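Carboxypeptidase A (Helicoverpa armigera, PDB 1JQG) is the precursor of a zinc carboxypeptidase that, once activated, probably removes residues one at a time from the C-terminal ends of peptide chains. Local coordinates at residues 92-97 with 388-393; 306-311 with 393-398; 340-345 with 406-411. All blocks are in the same frame, centred on the assembly; numbering follows the deposited sequence.

Interaction 1 (92-97 with 388-393)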
loop_
_atom_site.group_PDB
_atom_site.type_symbol
_atom_site.label_atom_id
_atom_site.label_comp_id
_atom_site.label_asym_id
_atom_site.label_seq_id
_atom_site.Cartn_x
_atom_site.Cartn_y
_atom_site.Cartn_z
ATOM N N LYS A 92 -9.384 -14.346 -14.968
ATOM C CA LYS A 92 -10.137 -13.456 -15.823
ATOM C C LYS A 92 -11.571 -13.321 -15.341
ATOM O O LYS A 92 -12.086 -12.205 -15.247
ATOM C CB LYS A 92 -10.140 -13.922 -17.271
ATOM C CG LYS A 92 -10.767 -12.945 -18.244
ATOM C CD LYS A 92 -10.611 -13.420 -19.669
ATOM C CE LYS A 92 -11.145 -12.420 -20.668
ATOM N NZ LYS A 92 -10.573 -12.807 -21.997
ATOM N N GLU A 93 -12.159 -14.438 -14.925
ATOM C CA GLU A 93 -13.513 -14.470 -14.409
ATOM C C GLU A 93 -13.686 -13.650 -13.146
ATOM O O GLU A 93 -14.718 -13.019 -12.935
ATOM C CB GLU A 93 -13.922 -15.915 -14.125
ATOM C CG GLU A 93 -13.973 -16.809 -15.354
ATOM C CD GLU A 93 -14.420 -18.212 -15.007
ATOM O OE1 GLU A 93 -13.717 -19.196 -15.325
ATOM O OE2 GLU A 93 -15.515 -18.312 -14.396
ATOM N N GLN A 94 -12.668 -13.603 -12.309
ATOM C CA GLN A 94 -12.693 -12.830 -11.082
ATOM C C GLN A 94 -12.566 -11.341 -11.386
ATOM O O GLN A 94 -13.181 -10.497 -10.736
ATOM C CB GLN A 94 -11.581 -13.270 -10.131
ATOM C CG GLN A 94 -11.737 -14.664 -9.580
ATOM C CD GLN A 94 -10.795 -14.995 -8.451
ATOM O OE1 GLN A 94 -9.680 -14.478 -8.314
ATOM N NE2 GLN A 94 -11.296 -15.921 -7.614
ATOM N N LEU A 95 -11.811 -11.018 -12.427
ATOM C CA LEU A 95 -11.608 -9.633 -12.813
ATOM C C LEU A 95 -12.897 -9.056 -13.386
ATOM O O LEU A 95 -13.297 -7.918 -13.117
ATOM C CB LEU A 95 -10.474 -9.540 -13.828
ATOM C CG LEU A 95 -9.085 -9.920 -13.319
ATOM C CD1 LEU A 95 -8.047 -10.007 -14.445
ATOM C CD2 LEU A 95 -8.648 -8.978 -12.209
ATOM N N GLU A 96 -13.568 -9.831 -14.205
ATOM C CA GLU A 96 -14.802 -9.469 -14.863
ATOM C C GLU A 96 -15.944 -9.272 -13.871
ATOM O O GLU A 96 -16.728 -8.327 -13.978
ATOM C CB GLU A 96 -15.163 -10.570 -15.851
ATOM C CG GLU A 96 -14.277 -10.549 -17.095
ATOM C CD GLU A 96 -14.674 -11.634 -18.087
ATOM O OE1 GLU A 96 -15.376 -12.564 -17.624
ATOM O OE2 GLU A 96 -14.249 -11.494 -19.253
ATOM N N LEU A 97 -15.926 -10.046 -12.791
ATOM C CA LEU A 97 -16.915 -9.882 -11.726
ATOM C C LEU A 97 -16.696 -8.577 -10.963
ATOM O O LEU A 97 -17.675 -7.909 -10.598
ATOM C CB LEU A 97 -16.857 -11.091 -10.773
ATOM C CG LEU A 97 -17.785 -10.968 -9.558
ATOM C CD1 LEU A 97 -19.208 -11.047 -10.053
ATOM C CD2 LEU A 97 -17.447 -11.986 -8.479
ATOM N N ASN A 388 -15.356 -13.139 -0.162
ATOM C CA ASN A 388 -16.778 -13.220 -0.463
ATOM C C ASN A 388 -17.130 -14.568 -1.079
ATOM O O ASN A 388 -16.314 -15.482 -0.982
ATOM C CB ASN A 388 -17.195 -12.082 -1.400
ATOM C CG ASN A 388 -16.623 -12.224 -2.790
ATOM O OD1 ASN A 388 -15.428 -12.195 -3.038
ATOM N ND2 ASN A 388 -17.494 -12.407 -3.771
ATOM N N SER A 389 -18.267 -14.635 -1.757
ATOM C CA SER A 389 -18.763 -15.863 -2.354
ATOM C C SER A 389 -17.786 -16.394 -3.392
ATOM O O SER A 389 -17.570 -17.601 -3.470
ATOM C CB SER A 389 -20.148 -15.641 -2.974
ATOM O OG SER A 389 -21.134 -15.282 -2.040
ATOM N N VAL A 390 -17.268 -15.504 -4.242
ATOM C CA VAL A 390 -16.359 -15.901 -5.310
ATOM C C VAL A 390 -14.888 -15.905 -4.920
ATOM O O VAL A 390 -14.277 -16.980 -4.848
ATOM C CB VAL A 390 -16.594 -15.027 -6.548
ATOM C CG1 VAL A 390 -15.656 -15.289 -7.704
ATOM C CG2 VAL A 390 -18.062 -15.242 -6.926
ATOM N N TRP A 391 -14.278 -14.737 -4.724
ATOM C CA TRP A 391 -12.862 -14.691 -4.405
ATOM C C TRP A 391 -12.552 -14.786 -2.913
ATOM O O TRP A 391 -13.356 -14.517 -2.019
ATOM C CB TRP A 391 -12.229 -13.484 -5.091
ATOM C CG TRP A 391 -12.677 -12.152 -4.601
ATOM C CD1 TRP A 391 -12.506 -11.585 -3.356
ATOM C CD2 TRP A 391 -13.394 -11.186 -5.401
ATOM N NE1 TRP A 391 -13.085 -10.327 -3.360
ATOM C CE2 TRP A 391 -13.626 -10.061 -4.591
ATOM C CE3 TRP A 391 -13.885 -11.186 -6.704
ATOM C CZ2 TRP A 391 -14.293 -8.948 -5.063
ATOM C CZ3 TRP A 391 -14.519 -10.057 -7.164
ATOM C CH2 TRP A 391 -14.714 -8.950 -6.363
ATOM N N PHE A 392 -11.300 -15.155 -2.611
ATOM C CA PHE A 392 -10.805 -15.207 -1.244
ATOM C C PHE A 392 -9.866 -14.045 -0.967
ATOM O O PHE A 392 -10.301 -12.934 -0.663
ATOM C CB PHE A 392 -10.108 -16.548 -1.000
ATOM C CG PHE A 392 -10.907 -17.723 -1.503
ATOM C CD1 PHE A 392 -10.427 -18.520 -2.526
ATOM C CD2 PHE A 392 -12.151 -18.021 -0.951
ATOM C CE1 PHE A 392 -11.164 -19.592 -2.992
ATOM C CE2 PHE A 392 -12.892 -19.094 -1.412
ATOM C CZ PHE A 392 -12.396 -19.879 -2.433
ATOM N N ASP A 393 -8.575 -14.324 -0.945
ATOM C CA ASP A 393 -7.567 -13.321 -0.632
ATOM C C ASP A 393 -7.049 -12.783 -1.965
ATOM O O ASP A 393 -6.839 -13.597 -2.868
ATOM C CB ASP A 393 -6.413 -13.869 0.197
ATOM C CG ASP A 393 -6.891 -14.506 1.492
ATOM O OD1 ASP A 393 -7.218 -13.788 2.462
ATOM O OD2 ASP A 393 -6.946 -15.766 1.525
#
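L97 and V390 meet tip to tip across the boundary between the activation peptide and the enzyme, and this apolar meeting carries much of the contact. The branch CD2 of L97 lies 3.7 Å from V390 CG2, and V390 CB and CG1 are about as near, so one methyl group touches the whole valine tip. The same methyl also reaches the indole of W391, with L97 CD2 3.7 Å from W391 CZ3; leucine and tryptophan cross obliquely. Chi1 of L97 (176°) sets CG anti to the backbone N, and chi2 (68°) then turns CD2 to V390 and the indole.

A second kind of contact pairs polar groups with carbon. Q94 runs extended beyond CG and sets its amide against the base of the tryptophan, NE2 standing 3.6 Å from W391 CB. The amide and ring planes are 76° apart, so the two groups do not stack. The backbone O of Q94 comes obliquely to the six-membered ring, 3.8 Å from W391 CZ3.

No hydrogen bond links the two segments, and van der Waals packing holds them together. An alanine in place of W391 would probably leave L97 CD2 and Q94 O without their ring partner and open a gap beside L97 and L396.

On the enzyme side, the loop 388-393 is closed by a backbone bond from N388 N to W391 O (3.1 Å). It faces the first turns of helix 92-108, which follows strand 83-88; Q94 also touches V88 of that strand, F392 touches E87, and L396 packs on both Q94 and W391.

Interaction 2 (306-311 with 393-398). With ZN (zinc ion), chain B.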
loop_
_atom_site.group_PDB
_atom_site.type_symbol
_atom_site.label_atom_id
_atom_site.label_comp_id
_atom_site.label_asym_id
_atom_site.label_seq_id
_atom_site.Cartn_x
_atom_site.Cartn_y
_atom_site.Cartn_z
ATOM N N HIS A 306 -0.581 -0.168 2.590
ATOM C CA HIS A 306 -0.658 -1.164 1.554
ATOM C C HIS A 306 -1.801 -2.156 1.840
ATOM O O HIS A 306 -2.532 -2.123 2.795
ATOM C CB HIS A 306 0.645 -1.997 1.467
ATOM C CG HIS A 306 1.818 -1.191 1.023
ATOM N ND1 HIS A 306 2.317 -1.204 -0.233
ATOM C CD2 HIS A 306 2.639 -0.283 1.619
ATOM C CE1 HIS A 306 3.354 -0.489 -0.472
ATOM N NE2 HIS A 306 3.555 0.124 0.679
ATOM N N SER A 307 -1.954 -3.034 0.862
ATOM C CA SER A 307 -2.824 -4.126 0.816
ATOM C C SER A 307 -2.209 -5.344 0.046
ATOM O O SER A 307 -1.265 -5.133 -0.717
ATOM C CB SER A 307 -4.218 -3.977 0.192
ATOM O OG SER A 307 -4.180 -4.025 -1.228
ATOM N N PHE A 308 -1.839 -6.504 0.570
ATOM C CA PHE A 308 -2.853 -7.256 1.294
ATOM C C PHE A 308 -2.295 -8.096 2.441
ATOM O O PHE A 308 -1.124 -8.564 2.277
ATOM C CB PHE A 308 -4.008 -7.884 0.517
ATOM C CG PHE A 308 -3.626 -9.203 -0.072
ATOM C CD1 PHE A 308 -3.785 -10.346 0.697
ATOM C CD2 PHE A 308 -3.101 -9.348 -1.339
ATOM C CE1 PHE A 308 -3.442 -11.594 0.225
ATOM C CE2 PHE A 308 -2.749 -10.587 -1.823
ATOM C CZ PHE A 308 -2.923 -11.720 -1.050
ATOM N N GLY A 309 -2.776 -8.377 3.681
ATOM C CA GLY A 309 -2.173 -9.153 4.727
ATOM C C GLY A 309 -2.709 -9.094 6.157
ATOM O O GLY A 309 -2.469 -9.957 7.021
ATOM N N SER A 310 -3.311 -7.966 6.532
ATOM C CA SER A 310 -3.831 -7.743 7.870
ATOM C C SER A 310 -2.675 -7.746 8.875
ATOM O O SER A 310 -2.628 -8.449 9.902
ATOM C CB SER A 310 -4.904 -8.740 8.290
ATOM O OG SER A 310 -6.009 -8.700 7.403
ATOM N N MET A 311 -1.708 -6.885 8.633
ATOM C CA MET A 311 -0.539 -6.758 9.465
ATOM C C MET A 311 0.007 -5.350 9.509
ATOM O O MET A 311 -0.246 -4.543 8.621
ATOM C CB MET A 311 0.629 -7.668 9.029
ATOM C CG MET A 311 0.741 -7.919 7.548
ATOM S SD MET A 311 1.782 -9.262 6.980
ATOM C CE MET A 311 0.744 -10.674 6.880
ATOM N N ASP A 393 -8.575 -14.324 -0.945
ATOM C CA ASP A 393 -7.567 -13.321 -0.632
ATOM C C ASP A 393 -7.049 -12.783 -1.965
ATOM O O ASP A 393 -6.839 -13.597 -2.868
ATOM C CB ASP A 393 -6.413 -13.869 0.197
ATOM C CG ASP A 393 -6.891 -14.506 1.492
ATOM O OD1 ASP A 393 -7.218 -13.788 2.462
ATOM O OD2 ASP A 393 -6.946 -15.766 1.525
ATOM N N GLY A 394 -7.007 -11.468 -2.119
ATOM C CA GLY A 394 -6.417 -10.881 -3.298
ATOM C C GLY A 394 -6.479 -9.352 -3.261
ATOM O O GLY A 394 -6.362 -8.729 -2.226
ATOM N N PHE A 395 -6.514 -8.746 -4.446
ATOM C CA PHE A 395 -6.513 -7.307 -4.552
ATOM C C PHE A 395 -7.860 -6.752 -4.993
ATOM O O PHE A 395 -8.070 -5.567 -4.942
ATOM C CB PHE A 395 -5.402 -6.906 -5.531
ATOM C CG PHE A 395 -4.030 -7.254 -5.028
ATOM C CD1 PHE A 395 -3.394 -6.501 -4.046
ATOM C CD2 PHE A 395 -3.375 -8.350 -5.599
ATOM C CE1 PHE A 395 -2.142 -6.867 -3.623
ATOM C CE2 PHE A 395 -2.106 -8.722 -5.149
ATOM C CZ PHE A 395 -1.497 -7.981 -4.151
ATOM N N LEU A 396 -8.755 -7.632 -5.443
ATOM C CA LEU A 396 -10.093 -7.246 -5.905
ATOM C C LEU A 396 -10.960 -6.727 -4.765
ATOM O O LEU A 396 -10.909 -7.216 -3.657
ATOM C CB LEU A 396 -10.782 -8.434 -6.564
ATOM C CG LEU A 396 -9.995 -9.130 -7.681
ATOM C CD1 LEU A 396 -10.899 -10.230 -8.272
ATOM C CD2 LEU A 396 -9.496 -8.161 -8.731
ATOM N N VAL A 397 -11.694 -5.671 -5.019
ATOM C CA VAL A 397 -12.493 -4.971 -4.043
ATOM C C VAL A 397 -13.992 -5.256 -4.210
ATOM O O VAL A 397 -14.576 -5.172 -5.267
ATOM C CB VAL A 397 -12.308 -3.433 -4.134
ATOM C CG1 VAL A 397 -13.172 -2.789 -3.032
ATOM C CG2 VAL A 397 -10.836 -3.061 -4.109
ATOM N N ASP A 398 -14.654 -5.633 -3.132
ATOM C CA ASP A 398 -16.083 -5.778 -3.016
ATOM C C ASP A 398 -16.618 -4.472 -2.429
ATOM O O ASP A 398 -16.234 -4.089 -1.303
ATOM C CB ASP A 398 -16.402 -6.941 -2.082
ATOM C CG ASP A 398 -17.862 -7.353 -2.125
ATOM O OD1 ASP A 398 -18.760 -6.478 -2.214
ATOM O OD2 ASP A 398 -18.144 -8.564 -2.054
HETATM ZN ZN ZN B . 2.298 -3.103 -1.638
HETATM O O HOH W 1 -6.703 -6.048 -0.874
HETATM O O HOH W 2 3.347 -5.022 -0.548
#
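F308 presents its edge to the face of F395 in a T-shaped pair, with the F308 and F395 ring centroids 5.0 Å apart and their planes at 79°. The atom that leads is F308 CD2, 3.5 Å from F395 CE1. F308 CG lies between the backbone N and the carbonyl carbon (chi1 83°), 3.5 Å from G394 O. One face of the F308 ring is covered by backbone: G394 CA sits over it in a CH-pi contact, 4.2 Å from the F308 centroid. D393 adds its CB, 3.7 Å from F308 CE1, while its OD2 forms salt bridges with K62 and R387.

Around this aromatic pair lies a shell of polar backbone. S307 O meets the edge of F395 in the ring plane, 3.5 Å from CE1. A water donates to G394 O (3.0 Å) and contacts S307 OG weakly, joining the two segments where no direct hydrogen bond does. W52 packs edge-to-face on F395.

Further out, H306 ND1 binds the zinc ion at 2.4 Å, alongside H181, E184 and a water. D304 OD2, bonded to H306 NE2, fixes the rotation of the imidazole, and S307 N steadies a second ligand through its bond to E184 OE2. S310 and M311 face E382, the predicted proton donor/acceptor, in a G1 beta bulge. A zinc site of two histidines and one glutamate, with H306 on a central strand, is characteristic of the M14 metallocarboxypeptidases.

Interaction 3 (340-345 with 406-411); sequences DRVKWS and GFETWE
V342 points its side chain at the helix face formed by F407, E408 and E411, residues within about one turn of each other. Its CG1 is anti to the carbonyl carbon (chi1 -64°), which leaves CG2 in the crowded position between N and C; from there CG2 reaches E411 CG at 3.7 Å and E408 CA at 4.1 Å. E411 crosses the valine at about a right angle; its CG, placed by chi1 beside the backbone N, makes the contact, and the chain then bends at chi2 (-57°). In F407, chi1 (167°) sets CG anti to the backbone N, and the ring atom CE2 comes to 4.1 Å from V342 CB.

The local motif is a type I beta turn, D340 to K343, following helix 325-340 and packed on helix 402-421; T409 and W410 of that second helix turn to strand 377-383 and helix 187-200.

E408 stretches out fully beyond CG, laying OE2 4.1 Å from K343 CA. Its polar partner is the amide of Q404, whose NE2 bonds both E408 OE2 and V342 O and so ties the turn to the helix. K343 leads its own chain away from the helix: NZ bonds N347 O and forms a salt bridge with D349.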
loop_
_atom_site.group_PDB
_atom_site.type_symbol
_atom_site.label_atom_id
_atom_site.label_comp_id
_atom_site.label_asym_id
_atom_site.label_seq_id
_atom_site.Cartn_x
_atom_site.Cartn_y
_atom_site.Cartn_z
ATOM N N ASP A 340 -9.005 -4.574 15.555
ATOM C CA ASP A 340 -9.611 -5.877 15.826
ATOM C C ASP A 340 -10.888 -5.776 16.655
ATOM O O ASP A 340 -11.803 -6.589 16.484
ATOM C CB ASP A 340 -8.673 -6.800 16.589
ATOM C CG ASP A 340 -7.426 -7.153 15.815
ATOM O OD1 ASP A 340 -6.542 -7.566 16.598
ATOM O OD2 ASP A 340 -7.366 -7.049 14.567
ATOM N N ARG A 341 -11.003 -4.681 17.405
ATOM C CA ARG A 341 -12.199 -4.461 18.201
ATOM C C ARG A 341 -13.401 -4.074 17.347
ATOM O O ARG A 341 -14.519 -4.191 17.861
ATOM C CB ARG A 341 -11.862 -3.460 19.321
ATOM C CG ARG A 341 -13.007 -2.982 20.172
ATOM C CD ARG A 341 -12.489 -2.353 21.463
ATOM N NE ARG A 341 -13.610 -1.848 22.289
ATOM C CZ ARG A 341 -13.444 -1.613 23.602
ATOM N NH1 ARG A 341 -12.255 -1.860 24.175
ATOM N NH2 ARG A 341 -14.486 -1.144 24.316
ATOM N N VAL A 342 -13.165 -3.589 16.132
ATOM C CA VAL A 342 -14.259 -3.164 15.270
ATOM C C VAL A 342 -14.316 -3.929 13.944
ATOM O O VAL A 342 -14.953 -3.438 12.981
ATOM C CB VAL A 342 -14.229 -1.634 14.993
ATOM C CG1 VAL A 342 -14.446 -0.826 16.258
ATOM C CG2 VAL A 342 -12.946 -1.315 14.249
ATOM N N LYS A 343 -13.512 -4.986 13.836
ATOM C CA LYS A 343 -13.370 -5.730 12.604
ATOM C C LYS A 343 -14.641 -6.501 12.218
ATOM O O LYS A 343 -15.612 -6.588 12.971
ATOM C CB LYS A 343 -12.220 -6.727 12.726
ATOM C CG LYS A 343 -12.524 -7.921 13.638
ATOM C CD LYS A 343 -11.513 -9.044 13.388
ATOM C CE LYS A 343 -11.943 -10.329 14.099
ATOM N NZ LYS A 343 -10.942 -11.421 13.832
ATOM N N TRP A 344 -14.632 -7.066 11.016
ATOM C CA TRP A 344 -15.687 -7.940 10.519
ATOM C C TRP A 344 -15.405 -9.334 11.087
ATOM O O TRP A 344 -14.231 -9.746 11.099
ATOM C CB TRP A 344 -15.644 -7.985 9.007
ATOM C CG TRP A 344 -16.523 -7.055 8.238
ATOM C CD1 TRP A 344 -16.740 -7.068 6.885
ATOM C CD2 TRP A 344 -17.338 -6.001 8.754
ATOM N NE1 TRP A 344 -17.618 -6.065 6.542
ATOM C CE2 TRP A 344 -17.993 -5.396 7.675
ATOM C CE3 TRP A 344 -17.538 -5.477 10.034
ATOM C CZ2 TRP A 344 -18.846 -4.301 7.813
ATOM C CZ3 TRP A 344 -18.366 -4.401 10.186
ATOM C CH2 TRP A 344 -19.005 -3.825 9.074
ATOM N N SER A 345 -16.446 -10.037 11.511
ATOM C CA SER A 345 -16.331 -11.373 12.060
ATOM C C SER A 345 -15.664 -12.315 11.068
ATOM O O SER A 345 -14.900 -13.191 11.447
ATOM C CB SER A 345 -17.698 -11.906 12.491
ATOM O OG SER A 345 -18.553 -12.276 11.427
ATOM N N GLY A 406 -12.212 1.797 5.399
ATOM C CA GLY A 406 -11.855 3.114 5.880
ATOM C C GLY A 406 -12.043 3.288 7.386
ATOM O O GLY A 406 -11.163 3.780 8.066
ATOM N N PHE A 407 -13.228 2.904 7.843
ATOM C CA PHE A 407 -13.603 3.116 9.255
ATOM C C PHE A 407 -12.728 2.293 10.181
ATOM O O PHE A 407 -12.192 2.759 11.188
ATOM C CB PHE A 407 -15.085 2.754 9.462
ATOM C CG PHE A 407 -15.529 2.621 10.884
ATOM C CD1 PHE A 407 -15.891 3.769 11.575
ATOM C CD2 PHE A 407 -15.579 1.397 11.534
ATOM C CE1 PHE A 407 -16.281 3.699 12.900
ATOM C CE2 PHE A 407 -15.996 1.329 12.866
ATOM C CZ PHE A 407 -16.340 2.483 13.555
ATOM N N GLU A 408 -12.584 1.007 9.819
ATOM C CA GLU A 408 -11.708 0.079 10.564
ATOM C C GLU A 408 -10.277 0.572 10.765
ATOM O O GLU A 408 -9.745 0.640 11.860
ATOM C CB GLU A 408 -11.625 -1.199 9.722
ATOM C CG GLU A 408 -11.037 -2.402 10.408
ATOM C CD GLU A 408 -11.084 -3.619 9.489
ATOM O OE1 GLU A 408 -9.996 -4.136 9.224
ATOM O OE2 GLU A 408 -12.238 -3.938 9.143
ATOM N N THR A 409 -9.621 1.032 9.685
ATOM C CA THR A 409 -8.265 1.519 9.703
ATOM C C THR A 409 -8.123 2.813 10.477
ATOM O O THR A 409 -7.126 3.044 11.167
ATOM C CB THR A 409 -7.724 1.732 8.266
ATOM O OG1 THR A 409 -8.014 0.570 7.476
ATOM C CG2 THR A 409 -6.215 1.958 8.233
ATOM N N TRP A 410 -9.172 3.641 10.450
ATOM C CA TRP A 410 -9.092 4.964 11.082
ATOM C C TRP A 410 -9.010 4.797 12.605
ATOM O O TRP A 410 -8.429 5.608 13.332
ATOM C CB TRP A 410 -10.260 5.842 10.661
ATOM C CG TRP A 410 -10.305 7.196 11.315
ATOM C CD1 TRP A 410 -11.296 7.730 12.100
ATOM C CD2 TRP A 410 -9.289 8.202 11.196
ATOM N NE1 TRP A 410 -10.943 9.012 12.478
ATOM C CE2 TRP A 410 -9.718 9.326 11.930
ATOM C CE3 TRP A 410 -8.064 8.275 10.556
ATOM C CZ2 TRP A 410 -8.973 10.496 12.037
ATOM C CZ3 TRP A 410 -7.293 9.421 10.634
ATOM C CH2 TRP A 410 -7.766 10.501 11.371
ATOM N N GLU A 411 -9.624 3.735 13.112
ATOM C CA GLU A 411 -9.516 3.351 14.506
ATOM C C GLU A 411 -8.063 3.148 14.915
ATOM O O GLU A 411 -7.683 3.467 16.045
ATOM C CB GLU A 411 -10.352 2.099 14.818
ATOM C CG GLU A 411 -11.829 2.216 14.536
ATOM C CD GLU A 411 -12.415 3.396 15.328
ATOM O OE1 GLU A 411 -12.259 3.238 16.560
ATOM O OE2 GLU A 411 -12.979 4.400 14.795
#

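Overall arrangement
Interactions 1 and 2 form one continuous strip, since both draw on the loop between strand 377-383 and helix 402-421 and share D393. Their centres are 13 Å apart, and L396 bridges them: its CD1 lies 3.4 Å from Q94 O and 3.5 Å from W391 CE3. The activation peptide helix is thus linked, through 393-398, to the strand that carries the zinc ligand H306. Interaction 3 stands apart, about 14 Å centre to centre from interaction 2 and 23 Å from interaction 1, without touching either. It sets the turn at 340-345 against helix 402-421, which follows that loop, the side chain of E408 lying about 10 Å from that of E382, the predicted active-site residue.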